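Local structure of putative branched-chain amino acid ABC transporter, periplasmic branched-chain amino acid-binding protein (Pseudomonas protegens Pf-5, 4RU0) at residues P130-G135 with F151-T156; E363-D368 with L384-R389. The protein probably binds branched-chain amino acids or a related small solute in the periplasm and delivers it to an ABC transporter for uptake. One frame throughout, in Å; residues are numbered along the deposited sequence.

Interaction 1: P130-G135 with F151-T156; sequences PLITLG and FPVMLT
The ring of F151 has the carbonyl O of L131 at its edge, in its plane, and CB of P130 3.9 Å from its CE2 at an oblique angle; H391 stacks on the ring from outside the two segments. F151 and I132 are a parallel bridge pair with both side chains on one face of the sheet. Chi1 of F151 (-68°) sets CG anti to its own carbonyl carbon, beside its N. F151 N donates to L131 O at 2.7 Å, and T133 N returns a bond to F151 O at 3.0 Å. Farther on the pairing thins to a weak bond from G135 N to V153 O. CG2 of I132 meets CG2 of V153 at 3.8 Å, and CD1 of L134 lies 3.6 Å from CB and 3.7 Å from SE of selenomethionine M154. P152 is the centre of an inverse gamma turn, and P152 CA makes a CA-H...O contact with T133 O at 3.3 Å. The hydroxyl of T133 bonds to Y136 O, while G135 O accepts from W269, a residue of the ligand pocket. Running on from strand 131-132, the chain leads toward that pocket, the T133 side chain about 7 Å from the bound ligand, consistent with the alpha/beta fold of periplasmic binding proteins.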
loop_
_atom_site.group_PDB
_atom_site.type_symbol
_atom_site.label_atom_id
_atom_site.label_comp_id
_atom_site.label_asym_id
_atom_site.label_seq_id
_atom_site.Cartn_x
_atom_site.Cartn_y
_atom_site.Cartn_z
ATOM N N PRO A 130 15.877 6.850 2.582
ATOM C CA PRO A 130 14.953 5.729 2.396
ATOM C C PRO A 130 13.669 6.167 1.706
ATOM O O PRO A 130 13.020 7.106 2.159
ATOM C CB PRO A 130 14.662 5.261 3.829
ATOM C CG PRO A 130 15.665 5.950 4.698
ATOM C CD PRO A 130 16.031 7.212 3.997
ATOM N N LEU A 131 13.327 5.505 0.607
ATOM C CA LEU A 131 12.045 5.732 -0.037
ATOM C C LEU A 131 11.052 4.723 0.494
ATOM O O LEU A 131 11.298 3.521 0.444
ATOM C CB LEU A 131 12.150 5.611 -1.558
ATOM C CG LEU A 131 12.953 6.673 -2.309
ATOM C CD1 LEU A 131 12.786 6.489 -3.820
ATOM C CD2 LEU A 131 12.588 8.091 -1.883
ATOM N N ILE A 132 9.937 5.213 1.014
ATOM C CA ILE A 132 8.851 4.339 1.424
ATOM C C ILE A 132 7.726 4.405 0.401
ATOM O O ILE A 132 7.184 5.476 0.127
ATOM C CB ILE A 132 8.304 4.716 2.811
ATOM C CG1 ILE A 132 9.376 4.519 3.884
ATOM C CG2 ILE A 132 7.080 3.893 3.137
ATOM C CD1 ILE A 132 8.971 5.050 5.251
ATOM N N THR A 133 7.384 3.253 -0.154
ATOM C CA THR A 133 6.184 3.097 -0.973
ATOM C C THR A 133 5.295 2.018 -0.381
ATOM O O THR A 133 5.542 0.847 -0.534
ATOM C CB THR A 133 6.517 2.754 -2.441
ATOM O OG1 THR A 133 7.242 1.532 -2.513
ATOM C CG2 THR A 133 7.335 3.818 -3.063
ATOM N N LEU A 134 4.208 2.425 0.243
ATOM C CA LEU A 134 3.352 1.475 0.922
ATOM C C LEU A 134 2.391 0.860 -0.075
ATOM O O LEU A 134 1.638 1.549 -0.719
ATOM C CB LEU A 134 2.599 2.189 2.037
ATOM C CG LEU A 134 1.801 1.443 3.092
ATOM C CD1 LEU A 134 2.682 0.560 3.938
ATOM C CD2 LEU A 134 1.087 2.440 3.982
ATOM N N GLY A 135 2.444 -0.451 -0.204
ATOM C CA GLY A 135 1.616 -1.181 -1.143
ATOM C C GLY A 135 1.829 -0.905 -2.618
ATOM O O GLY A 135 0.932 -1.060 -3.410
ATOM N N PHE A 151 11.987 0.911 0.069
ATOM C CA PHE A 151 11.155 0.089 0.949
ATOM C C PHE A 151 9.700 -0.042 0.484
ATOM O O PHE A 151 8.861 0.798 0.817
ATOM C CB PHE A 151 11.167 0.659 2.375
ATOM C CG PHE A 151 12.494 0.543 3.076
ATOM C CD1 PHE A 151 12.721 -0.475 3.993
ATOM C CD2 PHE A 151 13.511 1.457 2.830
ATOM C CE1 PHE A 151 13.939 -0.582 4.650
ATOM C CE2 PHE A 151 14.731 1.353 3.480
ATOM C CZ PHE A 151 14.945 0.334 4.393
ATOM N N PRO A 152 9.376 -1.106 -0.229
ATOM C CA PRO A 152 7.984 -1.343 -0.601
ATOM C C PRO A 152 7.260 -2.026 0.558
ATOM O O PRO A 152 7.019 -3.209 0.552
ATOM C CB PRO A 152 8.116 -2.284 -1.776
ATOM C CG PRO A 152 9.306 -3.074 -1.458
ATOM C CD PRO A 152 10.239 -2.194 -0.690
ATOM N N VAL A 153 6.950 -1.236 1.568
ATOM C CA VAL A 153 6.480 -1.724 2.852
ATOM C C VAL A 153 5.083 -2.325 2.922
ATOM O O VAL A 153 4.150 -1.850 2.298
ATOM C CB VAL A 153 6.601 -0.655 3.948
ATOM C CG1 VAL A 153 6.723 -1.322 5.297
ATOM C CG2 VAL A 153 7.817 0.201 3.716
HETATM N N MSE A 154 4.986 -3.356 3.748
HETATM C CA MSE A 154 3.756 -4.035 4.091
HETATM C C MSE A 154 3.204 -4.993 3.072
HETATM O O MSE A 154 2.957 -6.152 3.417
HETATM C CB MSE A 154 2.718 -2.977 4.390
HETATM C CG MSE A 154 1.964 -3.350 5.644
HETATM SE SE MSE A 154 0.949 -1.782 6.175
HETATM C CE MSE A 154 2.227 -1.209 7.537
ATOM N N LEU A 155 2.943 -4.541 1.862
ATOM C CA LEU A 155 2.451 -5.443 0.858
ATOM C C LEU A 155 2.991 -5.177 -0.520
ATOM O O LEU A 155 2.732 -4.153 -1.083
ATOM C CB LEU A 155 0.923 -5.399 0.844
ATOM C CG LEU A 155 0.238 -6.528 0.093
ATOM C CD1 LEU A 155 0.518 -7.852 0.757
ATOM C CD2 LEU A 155 -1.241 -6.283 -0.002
ATOM N N THR A 156 3.682 -6.138 -1.087
ATOM C CA THR A 156 4.022 -6.090 -2.492
ATOM C C THR A 156 2.986 -6.844 -3.298
ATOM O O THR A 156 2.301 -7.695 -2.786
ATOM C CB THR A 156 5.394 -6.684 -2.788
ATOM O OG1 THR A 156 5.388 -8.078 -2.504
ATOM C CG2 THR A 156 6.452 -6.004 -1.965
#

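Interaction 2: E363-D368 with L384-R389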
loop_
_atom_site.group_PDB
_atom_site.type_symbol
_atom_site.label_atom_id
_atom_site.label_comp_id
_atom_site.label_asym_id
_atom_site.label_seq_id
_atom_site.Cartn_x
_atom_site.Cartn_y
_atom_site.Cartn_z
ATOM N N GLU A 363 14.703 -1.094 8.906
ATOM C CA GLU A 363 15.173 -2.476 8.818
ATOM C C GLU A 363 15.072 -3.210 10.158
ATOM O O GLU A 363 15.237 -4.429 10.223
ATOM C CB GLU A 363 16.613 -2.521 8.296
ATOM C CG GLU A 363 16.748 -2.019 6.859
ATOM C CD GLU A 363 18.077 -2.370 6.211
ATOM O OE1 GLU A 363 19.105 -2.390 6.914
ATOM O OE2 GLU A 363 18.090 -2.622 4.984
ATOM N N HIS A 364 14.789 -2.474 11.226
ATOM C CA HIS A 364 14.640 -3.099 12.533
ATOM C C HIS A 364 13.229 -2.940 13.082
ATOM O O HIS A 364 12.992 -3.141 14.269
ATOM C CB HIS A 364 15.663 -2.530 13.517
ATOM C CG HIS A 364 17.055 -3.017 13.273
ATOM N ND1 HIS A 364 17.859 -2.504 12.278
ATOM C CD2 HIS A 364 17.778 -3.991 13.875
ATOM C CE1 HIS A 364 19.019 -3.133 12.285
ATOM N NE2 HIS A 364 18.997 -4.040 13.245
ATOM N N LEU A 365 12.292 -2.584 12.210
ATOM C CA LEU A 365 10.896 -2.493 12.603
ATOM C C LEU A 365 10.402 -3.832 13.127
ATOM O O LEU A 365 10.607 -4.870 12.501
ATOM C CB LEU A 365 10.026 -2.045 11.433
ATOM C CG LEU A 365 9.680 -0.561 11.363
ATOM C CD1 LEU A 365 8.717 -0.304 10.213
ATOM C CD2 LEU A 365 9.088 -0.098 12.677
ATOM N N ASN A 366 9.767 -3.798 14.290
ATOM C CA ASN A 366 9.161 -4.990 14.867
ATOM C C ASN A 366 7.873 -4.609 15.575
ATOM O O ASN A 366 7.850 -4.390 16.785
ATOM C CB ASN A 366 10.123 -5.687 15.830
ATOM C CG ASN A 366 9.670 -7.091 16.196
ATOM O OD1 ASN A 366 8.475 -7.356 16.342
ATOM N ND2 ASN A 366 10.627 -8.000 16.347
ATOM N N ILE A 367 6.805 -4.521 14.794
ATOM C CA ILE A 367 5.490 -4.168 15.307
ATOM C C ILE A 367 4.721 -5.410 15.742
ATOM O O ILE A 367 4.344 -6.234 14.908
ATOM C CB ILE A 367 4.671 -3.414 14.253
ATOM C CG1 ILE A 367 5.465 -2.221 13.706
ATOM C CG2 ILE A 367 3.348 -2.971 14.831
ATOM C CD1 ILE A 367 5.769 -1.176 14.739
ATOM N N ASP A 368 4.501 -5.532 17.049
ATOM C CA ASP A 368 3.738 -6.638 17.638
ATOM C C ASP A 368 2.252 -6.329 17.710
ATOM O O ASP A 368 1.826 -5.209 17.444
ATOM C CB ASP A 368 4.237 -6.951 19.055
ATOM C CG ASP A 368 5.542 -7.710 19.062
ATOM O OD1 ASP A 368 5.790 -8.476 18.107
ATOM O OD2 ASP A 368 6.316 -7.548 20.027
ATOM N N LEU A 384 4.377 -5.968 11.576
ATOM C CA LEU A 384 5.504 -5.665 10.699
ATOM C C LEU A 384 6.805 -6.137 11.317
ATOM O O LEU A 384 7.139 -5.764 12.437
ATOM C CB LEU A 384 5.593 -4.166 10.418
ATOM C CG LEU A 384 4.629 -3.566 9.402
ATOM C CD1 LEU A 384 4.778 -2.054 9.389
ATOM C CD2 LEU A 384 4.909 -4.151 8.034
ATOM N N LYS A 385 7.539 -6.962 10.588
ATOM C CA LYS A 385 8.874 -7.345 11.012
ATOM C C LYS A 385 9.807 -7.288 9.812
ATOM O O LYS A 385 9.832 -8.197 8.986
ATOM C CB LYS A 385 8.878 -8.735 11.647
ATOM C CG LYS A 385 10.209 -9.119 12.280
ATOM C CD LYS A 385 10.021 -10.155 13.382
ATOM C CE LYS A 385 11.337 -10.806 13.765
ATOM N NZ LYS A 385 11.891 -11.621 12.646
ATOM N N LEU A 386 10.564 -6.201 9.722
ATOM C CA LEU A 386 11.480 -5.998 8.607
ATOM C C LEU A 386 12.893 -6.438 8.948
ATOM O O LEU A 386 13.227 -6.671 10.109
ATOM C CB LEU A 386 11.499 -4.532 8.177
ATOM C CG LEU A 386 10.376 -4.024 7.274
ATOM C CD1 LEU A 386 9.066 -3.879 8.044
ATOM C CD2 LEU A 386 10.787 -2.704 6.630
ATOM N N SER A 387 13.712 -6.555 7.913
ATOM C CA SER A 387 15.122 -6.867 8.062
ATOM C C SER A 387 15.852 -6.307 6.853
ATOM O O SER A 387 15.217 -5.800 5.926
ATOM C CB SER A 387 15.351 -8.375 8.178
ATOM O OG SER A 387 15.193 -9.014 6.918
ATOM N N CYS A 388 17.177 -6.399 6.861
ATOM C CA CYS A 388 17.968 -5.997 5.707
ATOM C C CYS A 388 17.591 -6.850 4.495
ATOM O O CYS A 388 17.617 -6.390 3.358
ATOM C CB CYS A 388 19.460 -6.125 6.007
ATOM S SG CYS A 388 20.515 -6.149 4.536
ATOM N N ARG A 389 17.220 -8.093 4.765
ATOM C CA ARG A 389 16.848 -9.050 3.735
ATOM C C ARG A 389 15.402 -8.846 3.262
ATOM O O ARG A 389 15.027 -9.280 2.170
ATOM C CB ARG A 389 17.035 -10.471 4.277
ATOM C CG ARG A 389 17.121 -11.562 3.236
ATOM C CD ARG A 389 16.969 -12.924 3.898
ATOM N NE ARG A 389 15.638 -13.088 4.476
ATOM C CZ ARG A 389 14.655 -13.768 3.896
ATOM N NH1 ARG A 389 13.468 -13.864 4.485
ATOM N NH2 ARG A 389 14.864 -14.358 2.728
#
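A short antiparallel two-stranded sheet, within the periplasmic binding protein fold, pairs 366-367 with 384-385. I367 and L384 form its hydrogen-bonded pair: I367 N donates to L384 O at 2.7 Å, and the return bond from L384 N to I367 O is weak. N366 and K385 are the non-hydrogen-bonded pair, and the pairing continues through L386 N to L365 O at 3.1 Å. On the I367 side of the sheet, CG1 of I367 packs 3.8 Å from CB of L384, the two side chains side by side. L365 and L386 are likewise aligned, CB to CD1 at 4.0 Å. On the other side, ND2 of N366 rests 3.7 Å from CD of K385, a contact with the lysine's aliphatic part. Beyond the strands, E363 has CG anti to its carbonyl carbon (chi1 -65°) and CD carried outward by chi2 (-166°); its carboxylate meets C388, which is disulfide-bonded to C443. E363 OE2 also forms a salt bridge with R441 and a hydrogen bond with H391 NE2. An alanine in place of E363 would probably leave R441 without this carboxylate and H391 without its hydrogen-bond partner, and open a gap beside C388. Across the contact, E363 OE2 lies 3.5 Å from CA of C388, and OE1 3.9 Å from its CB.

Overall arrangement
Interaction 1 is wholly buried, with its centre about 7 Å from the centre of the chain; interaction 2 lies about 16 Å out and is partly buried, with N366 and K385 exposed. The first begins as a one-bridge parallel pair and runs on as loop; its side-chain contacts across the segments are mainly apolar, on top of backbone hydrogen bonds. The second pairs antiparallel strands and combines an apolar side with an ionic and disulfide-linked end. Both use helix 325-348 as a packing surface, through L134 and M154 in one and L365 and I367 in the other. They also touch directly: F151 CE1 lies 3.9 Å from E363 CG, and F151 CD1 4.0 Å from L386 CD2, joining the inner pair to the outer one.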